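Phosphatidylethanolamine-binding protein (Plasmodium vivax, PDB 2GZQ) probably binds phosphatidylethanolamine or similar phospholipid head groups, as a malaria-parasite member of the phosphatidylethanolamine-binding protein family. Local coordinates at residues G61-N66 against L124-P129. Numbering follows the deposited sequence.
Sequences GSVPRN and LPYVGP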
loop_
_atom_site.group_PDB
_atom_site.type_symbol
_atom_site.label_atom_id
_atom_site.label_comp_id
_atom_site.label_asym_id
_atom_site.label_seq_id
_atom_site.Cartn_x
_atom_site.Cartn_y
_atom_site.Cartn_z
ATOM N N GLY A 61 -7.073 3.455 12.888
ATOM C CA GLY A 61 -6.868 2.172 13.546
ATOM C C GLY A 61 -7.510 0.973 12.860
ATOM O O GLY A 61 -7.133 -0.168 13.144
ATOM N N SER A 62 -8.466 1.217 11.964
ATOM C CA SER A 62 -9.091 0.136 11.207
ATOM C C SER A 62 -8.881 0.240 9.714
ATOM O O SER A 62 -8.606 1.316 9.186
ATOM C CB SER A 62 -10.584 0.059 11.467
ATOM O OG SER A 62 -10.853 -0.085 12.851
ATOM N N VAL A 63 -9.041 -0.880 9.041
ATOM C CA VAL A 63 -8.878 -0.937 7.601
ATOM C C VAL A 63 -9.809 0.075 6.946
ATOM O O VAL A 63 -10.908 0.316 7.435
ATOM C CB VAL A 63 -9.116 -2.371 7.114
ATOM C CG1 VAL A 63 -10.568 -2.769 7.195
ATOM C CG2 VAL A 63 -8.602 -2.588 5.717
ATOM N N PRO A 64 -9.387 0.720 5.861
ATOM C CA PRO A 64 -10.315 1.649 5.207
ATOM C C PRO A 64 -11.681 1.047 4.946
ATOM O O PRO A 64 -11.780 -0.071 4.437
ATOM C CB PRO A 64 -9.591 1.988 3.914
ATOM C CG PRO A 64 -8.133 1.928 4.296
ATOM C CD PRO A 64 -8.054 0.734 5.226
ATOM N N ARG A 65 -12.740 1.783 5.244
ATOM C CA ARG A 65 -14.079 1.267 5.044
ATOM C C ARG A 65 -14.373 1.101 3.549
ATOM O O ARG A 65 -15.075 0.168 3.161
ATOM C CB ARG A 65 -15.116 2.191 5.686
ATOM C CG ARG A 65 -16.509 1.602 5.684
ATOM C CD ARG A 65 -17.500 2.421 6.486
ATOM N NE ARG A 65 -18.854 1.853 6.416
ATOM C CZ ARG A 65 -19.925 2.413 6.966
ATOM N NH1 ARG A 65 -21.108 1.846 6.861
ATOM N NH2 ARG A 65 -19.813 3.547 7.629
ATOM N N ASN A 66 -13.944 2.052 2.730
ATOM C CA ASN A 66 -14.278 2.030 1.309
ATOM C C ASN A 66 -13.086 2.340 0.449
ATOM O O ASN A 66 -12.457 3.397 0.615
ATOM C CB ASN A 66 -15.390 3.021 0.980
ATOM C CG ASN A 66 -16.695 2.575 1.497
ATOM O OD1 ASN A 66 -17.336 1.709 0.918
ATOM N ND2 ASN A 66 -17.085 3.131 2.622
ATOM N N LEU A 124 -1.323 -10.083 4.956
ATOM C CA LEU A 124 -0.969 -9.402 6.205
ATOM C C LEU A 124 -2.167 -8.560 6.636
ATOM O O LEU A 124 -2.508 -7.588 5.941
ATOM C CB LEU A 124 0.260 -8.510 6.022
ATOM C CG LEU A 124 1.541 -9.281 5.696
ATOM C CD1 LEU A 124 2.621 -8.310 5.227
ATOM C CD2 LEU A 124 2.038 -10.064 6.918
ATOM N N PRO A 125 -2.783 -8.890 7.790
ATOM C CA PRO A 125 -3.968 -8.136 8.139
ATOM C C PRO A 125 -3.608 -6.704 8.536
ATOM O O PRO A 125 -2.514 -6.429 9.042
ATOM C CB PRO A 125 -4.550 -8.910 9.321
ATOM C CG PRO A 125 -3.388 -9.627 9.929
ATOM C CD PRO A 125 -2.436 -9.901 8.807
ATOM N N TYR A 126 -4.542 -5.794 8.308
ATOM C CA TYR A 126 -4.337 -4.374 8.551
ATOM C C TYR A 126 -3.909 -4.103 9.976
ATOM O O TYR A 126 -4.599 -4.526 10.924
ATOM C CB TYR A 126 -5.643 -3.620 8.261
ATOM C CG TYR A 126 -5.491 -2.132 8.411
ATOM C CD1 TYR A 126 -5.110 -1.346 7.351
ATOM C CD2 TYR A 126 -5.715 -1.516 9.634
ATOM C CE1 TYR A 126 -4.985 0.016 7.479
ATOM C CE2 TYR A 126 -5.562 -0.141 9.790
ATOM C CZ TYR A 126 -5.170 0.619 8.708
ATOM O OH TYR A 126 -4.988 1.993 8.819
ATOM N N VAL A 127 -2.844 -3.327 10.140
ATOM C CA VAL A 127 -2.536 -2.692 11.414
ATOM C C VAL A 127 -2.268 -1.238 11.114
ATOM O O VAL A 127 -1.576 -0.906 10.138
ATOM C CB VAL A 127 -1.337 -3.345 12.111
ATOM C CG1 VAL A 127 -1.612 -4.809 12.399
ATOM C CG2 VAL A 127 -0.065 -3.182 11.291
ATOM N N GLY A 128 -2.838 -0.357 11.910
ATOM C CA GLY A 128 -2.765 1.075 11.595
ATOM C C GLY A 128 -1.380 1.674 11.765
ATOM O O GLY A 128 -0.501 1.053 12.364
ATOM N N PRO A 129 -1.171 2.890 11.229
ATOM C CA PRO A 129 0.098 3.607 11.294
ATOM C C PRO A 129 0.740 3.619 12.633
ATOM O O PRO A 129 0.089 3.778 13.660
ATOM C CB PRO A 129 -0.257 5.012 10.820
ATOM C CG PRO A 129 -1.395 4.799 9.892
ATOM C CD PRO A 129 -2.184 3.663 10.494
HETATM O O HOH W 1 -4.657 -1.098 13.986
#
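Tyr126 lays one face of its ring against the backbone of Val63, with Ser62 alongside, and this overlap makes the tight part of the contact. Val63 CA sits over the middle of the ring, 3.7 Å from its centroid and 11° off the normal, a CH-pi contact. Val63 N lies over the same face, 3.4 Å from Tyr126 CD2, and Ser62 C comes in obliquely, 3.3 Å from Tyr126 CE2. The bond from CA to CB of Tyr126 points at 61-66, and CG stands anti to the backbone N (chi1 -177°), extended from the main chain. The side-chain contacts are longer: Val63 CB meets Tyr126 CG at 3.9 Å, while Pro64 CD approaches Tyr126 CE1 obliquely; beyond them, Val63 and Pro64 both pack on Trp102 of strand 99-107. The phenol OH hydrogen-bonds to Thr60 O, pinning the far end of the ring to the residue just before 61-66. Gly61 O lies at the ring edge, 3.7 Å from Tyr126 CE2. At this exposed end no direct hydrogen bond joins the two segments; instead a water donates to Gly61 O (2.8 Å) and accepts from Gly128 N (2.9 Å). Aromatic packing and a water bridge thus join two irregular connections, one leading from strand 54-56 to strand 66-69 and the other following edge strand 121-124, at the surface of the two-sheet beta fold of the phosphatidylethanolamine-binding protein family.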